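Local coordinates for phosphate-binding protein PstS (Borrelia burgdorferi, PDB 4N13) that binds inorganic phosphate with micromolar affinity as the solute-binding component of the PstSACB ABC transporter, which imports phosphate into the cell, at residues A[90-95]-A[199-203]; A[76-80]-A[227-231]; A[60-64]-A[235-239]; A[127-132]-A[159-163]. All blocks are in the same frame, centred on the assembly; numbering follows the deposited sequence.

Contact 1: A[90-95]-A[199-203]; sequences IFITSP and GLNIL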
loop_
_atom_site.group_PDB
_atom_site.type_symbol
_atom_site.label_atom_id
_atom_site.label_comp_id
_atom_site.label_asym_id
_atom_site.label_seq_id
_atom_site.Cartn_x
_atom_site.Cartn_y
_atom_site.Cartn_z
ATOM N N ILE A 90 7.775 -3.591 1.905
ATOM C CA ILE A 90 8.690 -4.340 2.742
ATOM C C ILE A 90 10.035 -3.626 2.759
ATOM O O ILE A 90 10.363 -2.851 1.856
ATOM C CB ILE A 90 8.840 -5.790 2.226
ATOM C CG1 ILE A 90 9.565 -5.836 0.883
ATOM C CG2 ILE A 90 7.459 -6.416 2.111
ATOM C CD1 ILE A 90 9.722 -7.240 0.291
ATOM N N PHE A 91 10.772 -3.855 3.828
ATOM C CA PHE A 91 12.073 -3.244 4.033
ATOM C C PHE A 91 13.179 -4.269 3.819
ATOM O O PHE A 91 13.141 -5.377 4.374
ATOM C CB PHE A 91 12.133 -2.617 5.420
ATOM C CG PHE A 91 11.383 -1.318 5.473
ATOM C CD1 PHE A 91 12.055 -0.125 5.273
ATOM C CD2 PHE A 91 10.011 -1.281 5.603
ATOM C CE1 PHE A 91 11.380 1.095 5.263
ATOM C CE2 PHE A 91 9.328 -0.049 5.584
ATOM C CZ PHE A 91 10.033 1.113 5.428
ATOM N N ILE A 92 14.145 -3.893 3.002
ATOM C CA ILE A 92 15.264 -4.752 2.663
ATOM C C ILE A 92 16.562 -4.107 3.112
ATOM O O ILE A 92 16.693 -2.870 3.140
ATOM C CB ILE A 92 15.333 -5.077 1.157
ATOM C CG1 ILE A 92 15.318 -3.823 0.293
ATOM C CG2 ILE A 92 14.157 -5.989 0.781
ATOM C CD1 ILE A 92 15.694 -4.086 -1.142
ATOM N N THR A 93 17.523 -4.951 3.489
ATOM C CA THR A 93 18.820 -4.461 3.909
ATOM C C THR A 93 19.919 -5.215 3.217
ATOM O O THR A 93 19.743 -6.330 2.706
ATOM C CB THR A 93 19.041 -4.567 5.441
ATOM O OG1 THR A 93 19.236 -5.924 5.818
ATOM C CG2 THR A 93 17.887 -3.979 6.221
ATOM N N SER A 94 21.102 -4.622 3.244
ATOM C CA SER A 94 22.277 -5.368 2.830
ATOM C C SER A 94 22.539 -6.537 3.794
ATOM O O SER A 94 22.113 -6.509 4.936
ATOM C CB SER A 94 23.461 -4.438 2.687
ATOM O OG SER A 94 23.626 -3.679 3.839
ATOM N N PRO A 95 23.189 -7.595 3.304
ATOM C CA PRO A 95 23.174 -8.827 4.097
ATOM C C PRO A 95 24.169 -8.901 5.254
ATOM O O PRO A 95 24.155 -9.876 5.984
ATOM C CB PRO A 95 23.476 -9.919 3.057
ATOM C CG PRO A 95 24.210 -9.214 1.965
ATOM C CD PRO A 95 23.657 -7.816 1.926
ATOM N N GLY A 199 20.087 -11.750 -3.035
ATOM C CA GLY A 199 20.817 -12.034 -1.816
ATOM C C GLY A 199 20.628 -11.013 -0.707
ATOM O O GLY A 199 21.435 -10.950 0.218
ATOM N N LEU A 200 19.531 -10.263 -0.752
ATOM C CA LEU A 200 19.271 -9.263 0.272
ATOM C C LEU A 200 18.439 -9.863 1.383
ATOM O O LEU A 200 18.069 -11.021 1.306
ATOM C CB LEU A 200 18.600 -8.031 -0.333
ATOM C CG LEU A 200 19.389 -7.460 -1.512
ATOM C CD1 LEU A 200 18.628 -6.261 -2.097
ATOM C CD2 LEU A 200 20.827 -7.080 -1.138
ATOM N N ASN A 201 18.230 -9.109 2.457
ATOM C CA ASN A 201 17.429 -9.569 3.585
ATOM C C ASN A 201 16.181 -8.730 3.765
ATOM O O ASN A 201 16.277 -7.526 3.823
ATOM C CB ASN A 201 18.236 -9.522 4.883
ATOM C CG ASN A 201 17.612 -10.407 5.975
ATOM O OD1 ASN A 201 17.525 -11.623 5.823
ATOM N ND2 ASN A 201 17.095 -9.788 7.017
ATOM N N ILE A 202 15.027 -9.382 3.890
ATOM C CA ILE A 202 13.771 -8.709 4.186
ATOM C C ILE A 202 13.560 -8.711 5.693
ATOM O O ILE A 202 13.580 -9.765 6.330
ATOM C CB ILE A 202 12.590 -9.440 3.528
ATOM C CG1 ILE A 202 12.757 -9.458 2.004
ATOM C CG2 ILE A 202 11.271 -8.769 3.920
ATOM C CD1 ILE A 202 11.883 -10.450 1.287
ATOM N N LEU A 203 13.336 -7.539 6.271
ATOM C CA LEU A 203 13.122 -7.418 7.700
ATOM C C LEU A 203 11.722 -7.842 8.107
ATOM O O LEU A 203 10.740 -7.560 7.416
ATOM C CB LEU A 203 13.316 -5.968 8.149
ATOM C CG LEU A 203 14.721 -5.409 8.052
ATOM C CD1 LEU A 203 14.735 -3.940 8.410
ATOM C CD2 LEU A 203 15.718 -6.197 8.897
HETATM O O HOH W 1 9.608 -5.591 5.744
#

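Contact 2: A[76-80]-A[227-231]; sequences EQGAK and IIVTN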
loop_
_atom_site.group_PDB
_atom_site.type_symbol
_atom_site.label_atom_id
_atom_site.label_comp_id
_atom_site.label_asym_id
_atom_site.label_seq_id
_atom_site.Cartn_x
_atom_site.Cartn_y
_atom_site.Cartn_z
ATOM N N GLU A 76 -19.537 9.463 9.679
ATOM C CA GLU A 76 -20.724 10.164 10.134
ATOM C C GLU A 76 -21.665 10.512 8.985
ATOM O O GLU A 76 -22.865 10.680 9.190
ATOM C CB GLU A 76 -20.293 11.400 10.924
ATOM C CG GLU A 76 -19.611 11.013 12.236
ATOM C CD GLU A 76 -18.668 12.067 12.791
ATOM O OE1 GLU A 76 -18.598 13.175 12.220
ATOM O OE2 GLU A 76 -17.982 11.769 13.804
ATOM N N GLN A 77 -21.116 10.666 7.787
ATOM C CA GLN A 77 -21.910 10.927 6.589
ATOM C C GLN A 77 -22.431 9.646 5.963
ATOM O O GLN A 77 -23.052 9.684 4.910
ATOM C CB GLN A 77 -21.067 11.683 5.565
ATOM C CG GLN A 77 -20.772 13.118 5.930
ATOM C CD GLN A 77 -21.968 14.032 5.751
ATOM O OE1 GLN A 77 -22.953 13.684 5.086
ATOM N NE2 GLN A 77 -21.881 15.215 6.330
ATOM N N GLY A 78 -22.183 8.509 6.598
ATOM C CA GLY A 78 -22.785 7.255 6.169
ATOM C C GLY A 78 -21.855 6.320 5.420
ATOM O O GLY A 78 -22.291 5.273 4.943
ATOM N N ALA A 79 -20.574 6.661 5.311
ATOM C CA ALA A 79 -19.663 5.829 4.525
ATOM C C ALA A 79 -19.467 4.488 5.197
ATOM O O ALA A 79 -19.348 4.407 6.411
ATOM C CB ALA A 79 -18.314 6.517 4.336
ATOM N N LYS A 80 -19.389 3.456 4.367
ATOM C CA LYS A 80 -19.108 2.098 4.806
ATOM C C LYS A 80 -18.037 1.534 3.893
ATOM O O LYS A 80 -17.992 1.880 2.725
ATOM C CB LYS A 80 -20.380 1.248 4.712
ATOM C CG LYS A 80 -21.446 1.633 5.724
ATOM C CD LYS A 80 -20.926 1.489 7.158
ATOM C CE LYS A 80 -21.647 0.403 7.945
ATOM N NZ LYS A 80 -23.059 0.747 8.249
ATOM N N ILE A 227 -9.949 -0.178 -0.373
ATOM C CA ILE A 227 -11.301 -0.361 0.155
ATOM C C ILE A 227 -12.349 0.105 -0.840
ATOM O O ILE A 227 -12.171 1.072 -1.594
ATOM C CB ILE A 227 -11.516 0.356 1.522
ATOM C CG1 ILE A 227 -11.202 1.845 1.442
ATOM C CG2 ILE A 227 -10.705 -0.323 2.605
ATOM C CD1 ILE A 227 -11.580 2.591 2.704
ATOM N N ILE A 228 -13.463 -0.621 -0.823
ATOM C CA ILE A 228 -14.680 -0.300 -1.540
ATOM C C ILE A 228 -15.556 0.476 -0.571
ATOM O O ILE A 228 -15.873 -0.016 0.515
ATOM C CB ILE A 228 -15.421 -1.596 -1.925
ATOM C CG1 ILE A 228 -14.569 -2.434 -2.875
ATOM C CG2 ILE A 228 -16.789 -1.293 -2.530
ATOM C CD1 ILE A 228 -14.998 -3.881 -2.950
ATOM N N VAL A 229 -15.942 1.672 -0.971
ATOM C CA VAL A 229 -16.699 2.593 -0.129
ATOM C C VAL A 229 -18.063 2.859 -0.756
ATOM O O VAL A 229 -18.162 3.204 -1.933
ATOM C CB VAL A 229 -15.940 3.928 0.076
ATOM C CG1 VAL A 229 -16.676 4.833 1.062
ATOM C CG2 VAL A 229 -14.509 3.673 0.544
ATOM N N THR A 230 -19.099 2.711 0.060
ATOM C CA THR A 230 -20.472 3.030 -0.338
ATOM C C THR A 230 -21.109 3.888 0.718
ATOM O O THR A 230 -20.529 4.064 1.785
ATOM C CB THR A 230 -21.311 1.757 -0.520
ATOM O OG1 THR A 230 -21.252 0.983 0.677
ATOM C CG2 THR A 230 -20.803 0.928 -1.677
ATOM N N ASN A 231 -22.278 4.448 0.415
ATOM C CA ASN A 231 -22.933 5.364 1.330
ATOM C C ASN A 231 -24.319 4.869 1.740
ATOM O O ASN A 231 -24.897 4.023 1.076
ATOM C CB ASN A 231 -23.005 6.750 0.664
ATOM C CG ASN A 231 -23.380 7.834 1.620
ATOM O OD1 ASN A 231 -23.447 7.631 2.836
ATOM N ND2 ASN A 231 -23.634 9.005 1.080
#

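Contact 3: A[60-64]-A[235-239]; sequences IYKIA and EDKSV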
loop_
_atom_site.group_PDB
_atom_site.type_symbol
_atom_site.label_atom_id
_atom_site.label_comp_id
_atom_site.label_asym_id
_atom_site.label_seq_id
_atom_site.Cartn_x
_atom_site.Cartn_y
_atom_site.Cartn_z
ATOM N N ILE A 60 -22.255 11.618 -7.573
ATOM C CA ILE A 60 -21.601 11.434 -8.858
ATOM C C ILE A 60 -21.176 9.975 -9.070
ATOM O O ILE A 60 -21.236 9.472 -10.188
ATOM C CB ILE A 60 -20.391 12.387 -8.963
ATOM C CG1 ILE A 60 -20.856 13.834 -8.752
ATOM C CG2 ILE A 60 -19.664 12.233 -10.299
ATOM C CD1 ILE A 60 -21.977 14.245 -9.643
ATOM N N TYR A 61 -20.758 9.317 -7.992
ATOM C CA TYR A 61 -20.400 7.902 -8.018
ATOM C C TYR A 61 -21.316 7.144 -7.060
ATOM O O TYR A 61 -21.746 7.706 -6.041
ATOM C CB TYR A 61 -18.950 7.713 -7.561
ATOM C CG TYR A 61 -17.959 8.490 -8.397
ATOM C CD1 TYR A 61 -17.952 8.378 -9.776
ATOM C CD2 TYR A 61 -17.056 9.354 -7.812
ATOM C CE1 TYR A 61 -17.062 9.082 -10.548
ATOM C CE2 TYR A 61 -16.147 10.081 -8.589
ATOM C CZ TYR A 61 -16.177 9.943 -9.966
ATOM O OH TYR A 61 -15.303 10.643 -10.770
ATOM N N LYS A 62 -21.584 5.870 -7.362
ATOM C CA LYS A 62 -22.254 4.964 -6.428
ATOM C C LYS A 62 -21.271 4.158 -5.577
ATOM O O LYS A 62 -21.648 3.596 -4.552
ATOM C CB LYS A 62 -23.169 4.010 -7.184
ATOM C CG LYS A 62 -24.415 4.670 -7.717
ATOM C CD LYS A 62 -25.320 3.646 -8.382
ATOM C CE LYS A 62 -26.500 4.294 -9.078
ATOM N NZ LYS A 62 -27.215 3.306 -9.914
ATOM N N ILE A 63 -20.014 4.080 -6.015
ATOM C CA ILE A 63 -18.966 3.387 -5.277
ATOM C C ILE A 63 -17.726 4.253 -5.394
ATOM O O ILE A 63 -17.436 4.761 -6.478
ATOM C CB ILE A 63 -18.636 1.987 -5.872
ATOM C CG1 ILE A 63 -19.886 1.096 -5.921
ATOM C CG2 ILE A 63 -17.496 1.329 -5.115
ATOM C CD1 ILE A 63 -19.687 -0.199 -6.691
ATOM N N ALA A 64 -16.964 4.373 -4.310
ATOM C CA ALA A 64 -15.625 4.962 -4.356
ATOM C C ALA A 64 -14.606 3.902 -3.977
ATOM O O ALA A 64 -14.869 3.054 -3.127
ATOM C CB ALA A 64 -15.512 6.142 -3.406
ATOM N N GLU A 235 -27.896 -0.748 -0.664
ATOM C CA GLU A 235 -27.418 -0.411 -1.990
ATOM C C GLU A 235 -28.356 -0.934 -3.070
ATOM O O GLU A 235 -29.096 -1.900 -2.869
ATOM C CB GLU A 235 -26.008 -0.974 -2.213
ATOM C CG GLU A 235 -24.979 -0.537 -1.169
ATOM C CD GLU A 235 -24.808 0.975 -1.066
ATOM O OE1 GLU A 235 -24.829 1.661 -2.100
ATOM O OE2 GLU A 235 -24.654 1.475 0.065
ATOM N N ASP A 236 -28.317 -0.276 -4.216
ATOM C CA ASP A 236 -28.915 -0.813 -5.416
ATOM C C ASP A 236 -28.376 -2.230 -5.628
ATOM O O ASP A 236 -27.205 -2.515 -5.354
ATOM C CB ASP A 236 -28.518 0.038 -6.629
ATOM C CG ASP A 236 -29.063 1.436 -6.582
ATOM O OD1 ASP A 236 -30.032 1.685 -5.831
ATOM O OD2 ASP A 236 -28.521 2.281 -7.328
ATOM N N LYS A 237 -29.218 -3.112 -6.140
ATOM C CA LYS A 237 -28.789 -4.460 -6.459
ATOM C C LYS A 237 -27.583 -4.452 -7.406
ATOM O O LYS A 237 -26.693 -5.286 -7.271
ATOM C CB LYS A 237 -29.941 -5.256 -7.087
ATOM C CG LYS A 237 -29.568 -6.684 -7.378
ATOM C CD LYS A 237 -30.736 -7.519 -7.837
ATOM C CE LYS A 237 -30.292 -8.959 -8.040
ATOM N NZ LYS A 237 -31.417 -9.871 -8.356
ATOM N N SER A 238 -27.560 -3.521 -8.356
ATOM C CA SER A 238 -26.491 -3.477 -9.336
ATOM C C SER A 238 -25.147 -3.230 -8.660
ATOM O O SER A 238 -24.122 -3.765 -9.081
ATOM C CB SER A 238 -26.778 -2.377 -10.349
ATOM O OG SER A 238 -26.909 -1.112 -9.701
ATOM N N VAL A 239 -25.163 -2.432 -7.603
ATOM C CA VAL A 239 -23.970 -2.122 -6.823
ATOM C C VAL A 239 -23.556 -3.355 -5.999
ATOM O O VAL A 239 -22.384 -3.769 -6.006
ATOM C CB VAL A 239 -24.253 -0.913 -5.911
ATOM C CG1 VAL A 239 -23.194 -0.757 -4.830
ATOM C CG2 VAL A 239 -24.398 0.326 -6.752
HETATM O O HOH W 2 -23.347 4.013 -2.426
#

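Contact 4: A[127-132]-A[159-163]; sequences KINFIN and QFRQD. With EDO (1,2-ethanediol), chain F.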
loop_
_atom_site.group_PDB
_atom_site.type_symbol
_atom_site.label_atom_id
_atom_site.label_comp_id
_atom_site.label_asym_id
_atom_site.label_seq_id
_atom_site.Cartn_x
_atom_site.Cartn_y
_atom_site.Cartn_z
ATOM N N LYS A 127 27.417 3.270 10.243
ATOM C CA LYS A 127 26.492 4.302 9.822
ATOM C C LYS A 127 25.449 3.663 8.901
ATOM O O LYS A 127 25.757 2.776 8.104
ATOM C CB LYS A 127 27.256 5.402 9.092
ATOM C CG LYS A 127 26.419 6.550 8.581
ATOM C CD LYS A 127 26.158 7.569 9.682
ATOM C CE LYS A 127 25.385 8.769 9.166
ATOM N NZ LYS A 127 25.143 9.753 10.233
ATOM N N ILE A 128 24.199 4.088 9.039
ATOM C CA ILE A 128 23.116 3.589 8.195
ATOM C C ILE A 128 23.095 4.374 6.887
ATOM O O ILE A 128 22.990 5.605 6.894
ATOM C CB ILE A 128 21.753 3.762 8.890
ATOM C CG1 ILE A 128 21.734 2.991 10.209
ATOM C CG2 ILE A 128 20.621 3.317 7.967
ATOM C CD1 ILE A 128 20.438 3.103 10.991
ATOM N N ASN A 129 23.149 3.656 5.772
ATOM C CA ASN A 129 22.915 4.240 4.466
ATOM C C ASN A 129 21.461 4.002 4.077
ATOM O O ASN A 129 21.068 2.905 3.677
ATOM C CB ASN A 129 23.867 3.635 3.442
ATOM C CG ASN A 129 25.245 4.180 3.570
ATOM O OD1 ASN A 129 25.429 5.397 3.635
ATOM N ND2 ASN A 129 26.238 3.299 3.616
ATOM N N PHE A 130 20.655 5.034 4.247
ATOM C CA PHE A 130 19.236 4.982 3.941
ATOM C C PHE A 130 19.016 5.273 2.468
ATOM O O PHE A 130 19.414 6.335 1.970
ATOM C CB PHE A 130 18.506 6.011 4.804
ATOM C CG PHE A 130 17.088 6.258 4.399
ATOM C CD1 PHE A 130 16.233 5.198 4.120
ATOM C CD2 PHE A 130 16.593 7.557 4.341
ATOM C CE1 PHE A 130 14.911 5.441 3.754
ATOM C CE2 PHE A 130 15.263 7.797 3.999
ATOM C CZ PHE A 130 14.427 6.741 3.707
ATOM N N ILE A 131 18.360 4.339 1.777
ATOM C CA ILE A 131 18.020 4.465 0.362
ATOM C C ILE A 131 16.539 4.811 0.311
ATOM O O ILE A 131 15.700 4.043 0.778
ATOM C CB ILE A 131 18.279 3.155 -0.370
ATOM C CG1 ILE A 131 19.776 2.792 -0.269
ATOM C CG2 ILE A 131 17.838 3.254 -1.815
ATOM C CD1 ILE A 131 20.069 1.322 -0.570
ATOM N N ASN A 132 16.232 6.004 -0.184
ATOM C CA ASN A 132 14.867 6.492 -0.260
ATOM C C ASN A 132 14.375 6.495 -1.695
ATOM O O ASN A 132 15.159 6.428 -2.632
ATOM C CB ASN A 132 14.785 7.906 0.319
ATOM C CG ASN A 132 13.397 8.258 0.844
ATOM O OD1 ASN A 132 12.490 7.446 0.848
ATOM N ND2 ASN A 132 13.235 9.496 1.290
ATOM N N GLN A 159 9.366 14.076 8.591
ATOM C CA GLN A 159 10.016 14.267 7.317
ATOM C C GLN A 159 11.137 13.252 7.185
ATOM O O GLN A 159 11.758 12.864 8.173
ATOM C CB GLN A 159 10.570 15.685 7.219
ATOM C CG GLN A 159 9.499 16.760 7.302
ATOM C CD GLN A 159 8.353 16.547 6.314
ATOM O OE1 GLN A 159 8.574 16.224 5.140
ATOM N NE2 GLN A 159 7.117 16.726 6.788
ATOM N N PHE A 160 11.391 12.808 5.963
ATOM C CA PHE A 160 12.464 11.862 5.725
ATOM C C PHE A 160 13.831 12.509 5.988
ATOM O O PHE A 160 14.046 13.698 5.722
ATOM C CB PHE A 160 12.436 11.375 4.275
ATOM C CG PHE A 160 11.384 10.333 3.970
ATOM C CD1 PHE A 160 11.518 9.036 4.395
ATOM C CD2 PHE A 160 10.284 10.666 3.204
ATOM C CE1 PHE A 160 10.568 8.085 4.063
ATOM C CE2 PHE A 160 9.349 9.721 2.873
ATOM C CZ PHE A 160 9.501 8.423 3.299
ATOM N N ARG A 161 14.748 11.695 6.510
ATOM C CA ARG A 161 16.170 12.018 6.585
ATOM C C ARG A 161 16.570 12.621 5.254
ATOM O O ARG A 161 16.318 12.043 4.209
ATOM C CB ARG A 161 16.960 10.733 6.881
ATOM C CG ARG A 161 18.438 10.916 6.981
ATOM C CD ARG A 161 19.122 9.618 7.340
ATOM N NE ARG A 161 20.559 9.769 7.131
ATOM C CZ ARG A 161 21.458 8.794 7.246
ATOM N NH1 ARG A 161 21.074 7.574 7.595
ATOM N NH2 ARG A 161 22.741 9.040 6.986
ATOM N N GLN A 162 17.175 13.801 5.289
ATOM C CA GLN A 162 17.363 14.584 4.072
ATOM C C GLN A 162 18.528 14.112 3.208
ATOM O O GLN A 162 18.541 14.376 2.009
ATOM C CB GLN A 162 17.489 16.073 4.408
ATOM C CG GLN A 162 16.177 16.695 4.875
ATOM C CD GLN A 162 15.064 16.585 3.830
ATOM O OE1 GLN A 162 15.104 17.244 2.782
ATOM N NE2 GLN A 162 14.062 15.759 4.117
ATOM N N ASP A 163 19.485 13.396 3.799
ATOM C CA ASP A 163 20.604 12.873 3.035
ATOM C C ASP A 163 20.421 11.404 2.644
ATOM O O ASP A 163 21.400 10.673 2.507
ATOM C CB ASP A 163 21.930 13.065 3.785
ATOM C CG ASP A 163 21.991 12.300 5.086
ATOM O OD1 ASP A 163 20.946 12.184 5.752
ATOM O OD2 ASP A 163 23.089 11.814 5.449
HETATM C C1 EDO F . 14.692 13.048 0.945
HETATM O O1 EDO F . 13.397 12.441 0.839
HETATM C C2 EDO F . 15.819 12.024 0.816
HETATM O O2 EDO F . 15.704 10.997 1.806
HETATM O O HOH W 3 21.607 7.797 4.092
#

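Contact 1: A[90-95]-A[199-203]
Ile92 sits between Leu200 and Ile202 on one face of an antiparallel strand pair, in which strand 80-93 of this class II periplasmic-binding-protein fold is joined by the strand that follows helix 192-197. Its two branches serve different neighbours: CD1 reaches Leu200 CD1 at 3.8 Å, while CG2 lies against Ile202 CG1. Ile202 CD1 in turn meets Ile90 CD1 at 4.0 Å. Branched aliphatic residues suit this face because helices 170-179 and 192-197 pack over it, Ile174 and Thr177 reaching Ile92 and Leu200, and Ala192 and Ser195 reaching Ile202.

Thr93 occupies the other face beside Asn201. With OG1 between the backbone N and the carbonyl carbon (chi1 73°), its CG2 falls anti to the carbonyl carbon and onto Leu203, 3.8 Å from Leu203 CD1, the two side chains crossing at about a right angle. The hydroxyl is thereby left near Asn201 CB and donates to Ser94 O, approaching from above the carbonyl plane.

Ile92 and Ile202 form a non-hydrogen-bonded pair and Thr93 and Asn201 a hydrogen-bonded one. Thr93 N gives a bond of 2.9 Å to Asn201 O, and Asn201 N returns a longer one of 3.2 Å to Thr93 O. Gly199, whose positive phi closes helix 192-197 in a Schellman motif, lets the chain turn into this strand, and its carbonyl O touches the Pro95 ring. At the other end Leu203 N bonds Phe91 O in nearly straight geometry (169° at the hydrogen), and a water carries the ladder one step further, accepting from Phe91 N at 2.8 Å and donating to Leu203 O.

Contact 2: A[76-80]-A[227-231]
Ala79 and Val229 form the close-packed side of this contact, with Ala79 CB 4.0 Å from Val229 CG1. That valine methyl points opposite the backbone N (chi1 -175°), a setting that also brings it against Lys80 O, and Leu70 touches both side chains. The small methyl of Ala79 fits a buried place that Phe57 of helix 49-57 also lines, while Leu56 of the same helix reaches Val229.

Two backbone bonds fasten the two segments just beside this apolar patch. Lys80 N donates to Thr230 O at 2.9 Å, and Thr230 N to Lys80 O at 3.0 Å, making one antiparallel hydrogen-bonded pair. Lys80 O is approached as well by the CA of Val229, at 3.2 Å.

The face that carries Lys80 and Thr230 is looser. Lys80 CB comes no nearer than 4.1 Å to Thr230 OG1, and the lysine chain then bends away, as befits a long charged residue at the surface. Gly78 ends helix 72-76 with the positive phi of a Schellman motif, a conformation favoured by glycine. The arrangement is a Schellman-capped helix followed by strand 80-93, which begins in an antiparallel pair with strand 223-230 of the periplasmic-binding-protein fold.

Contact 3: A[60-64]-A[235-239]
Lys62 lies across the first turn of helix 237-246, at the point where strand 63-66 enters the central sheet of the periplasmic-binding-protein fold. Its CB touches the helix, 3.9 Å from Val239 CG2. From CG onward the chain runs extended, and CD rests on the same valine methyl at 3.8 Å while also passing 3.6 Å from Asp236 OD2. CE comes closer to that carboxylate oxygen, and NZ completes the approach with a salt bridge of 3.1 Å to Asp236 OD2, which it meets nearly along the C-O axis. The ammonium group is also hydrogen-bonded to Ile13 O on strand 12-18, its stronger polar partner, so the lysine ties the start of the helix to a strand of the sheet. Lysine suits the place because its methylenes can cover a valine while its tip meets an acid.

Asp236 holds the N-cap position, but its side chain makes no capping bond and turns to the lysine. Val239 divides its methyls between two neighbours: CG2 serves Lys62, and CG1, trans to the backbone N (chi1 165°), packs 3.9 Å from Ile63 CG1. The Val239 and Ile63 side chains slide past each other in opposite directions, in a buried layer that Ile243 of the helix and Val14 of strand 12-18 extend. On the Glu235 side, one water joins the segments, donating to Lys62 O and to Glu235 OE1 at 2.8 Å each.

Contact 4: A[127-132]-A[159-163]
Phe130 and Asn132, on strand 129-133 of the periplasmic-binding-protein fold, face Phe160 and Arg161 of an irregular segment before strand 165-167. The backbones stay apart, the CA atoms of Phe130 and Asp163 8.1 Å from each other, and a water bridges Phe130 N to Asp163 O over the guanidinium of Arg161.

Arg161 runs past Phe130 in the opposite direction, ring and guanidinium planes 29° apart. Fully extended from CG (chi1 180°) to NE, it carries NH1 to Ile128 O at 2.8 Å, from above the carbonyl plane. NE and NH2 grip Asp163 side-on, NE 2.8 Å from OD1, fixing the guanidinium's rotation; arginine has nitrogens enough for both tasks. The carboxylate probably eases repulsion between Arg161 and nearby Lys127, whose NZ bonds Gln116 OE1.

At the edge of the Phe130 ring, CZ meets Phe160 CD1 at 3.8 Å. Asn132 ND2 lies over one face of Phe160, 3.4 Å from Phe160 CG, amide and ring planes 56° apart; Asn132 OD1 bonds Tyr186 OH. The side chain of Ser137, a probable phosphate ligand, is about 7 Å from that of Asn132, so this packing probably borders the phosphate site. A bound 1,2-ethanediol accepts from Asn132 ND2 at O2 and donates from O2 to Arg161 O at 2.7 Å.

From the N terminus, 60-64 comes first and waits longest: contact 3 closes the widest loop, when the chain returns at 235-239. Within that loop contact 2 joins 76-80 to 227-231, within it again contact 1 joins 90-95 to 199-203, and innermost contact 4 joins 127-132 to 159-163. All four are thus nested and none cross. Contacts 2 and 3 adjoin, with Val229 N 2.8 Å from Ala64 O between neighbouring strands. Contacts 1 and 4 lie on the other side of the chain's centre, their centres about 16 Å apart. Strand 80-93 spans the distance, starting in contact 2 and ending in contact 1, and so connects the two halves of the molecule.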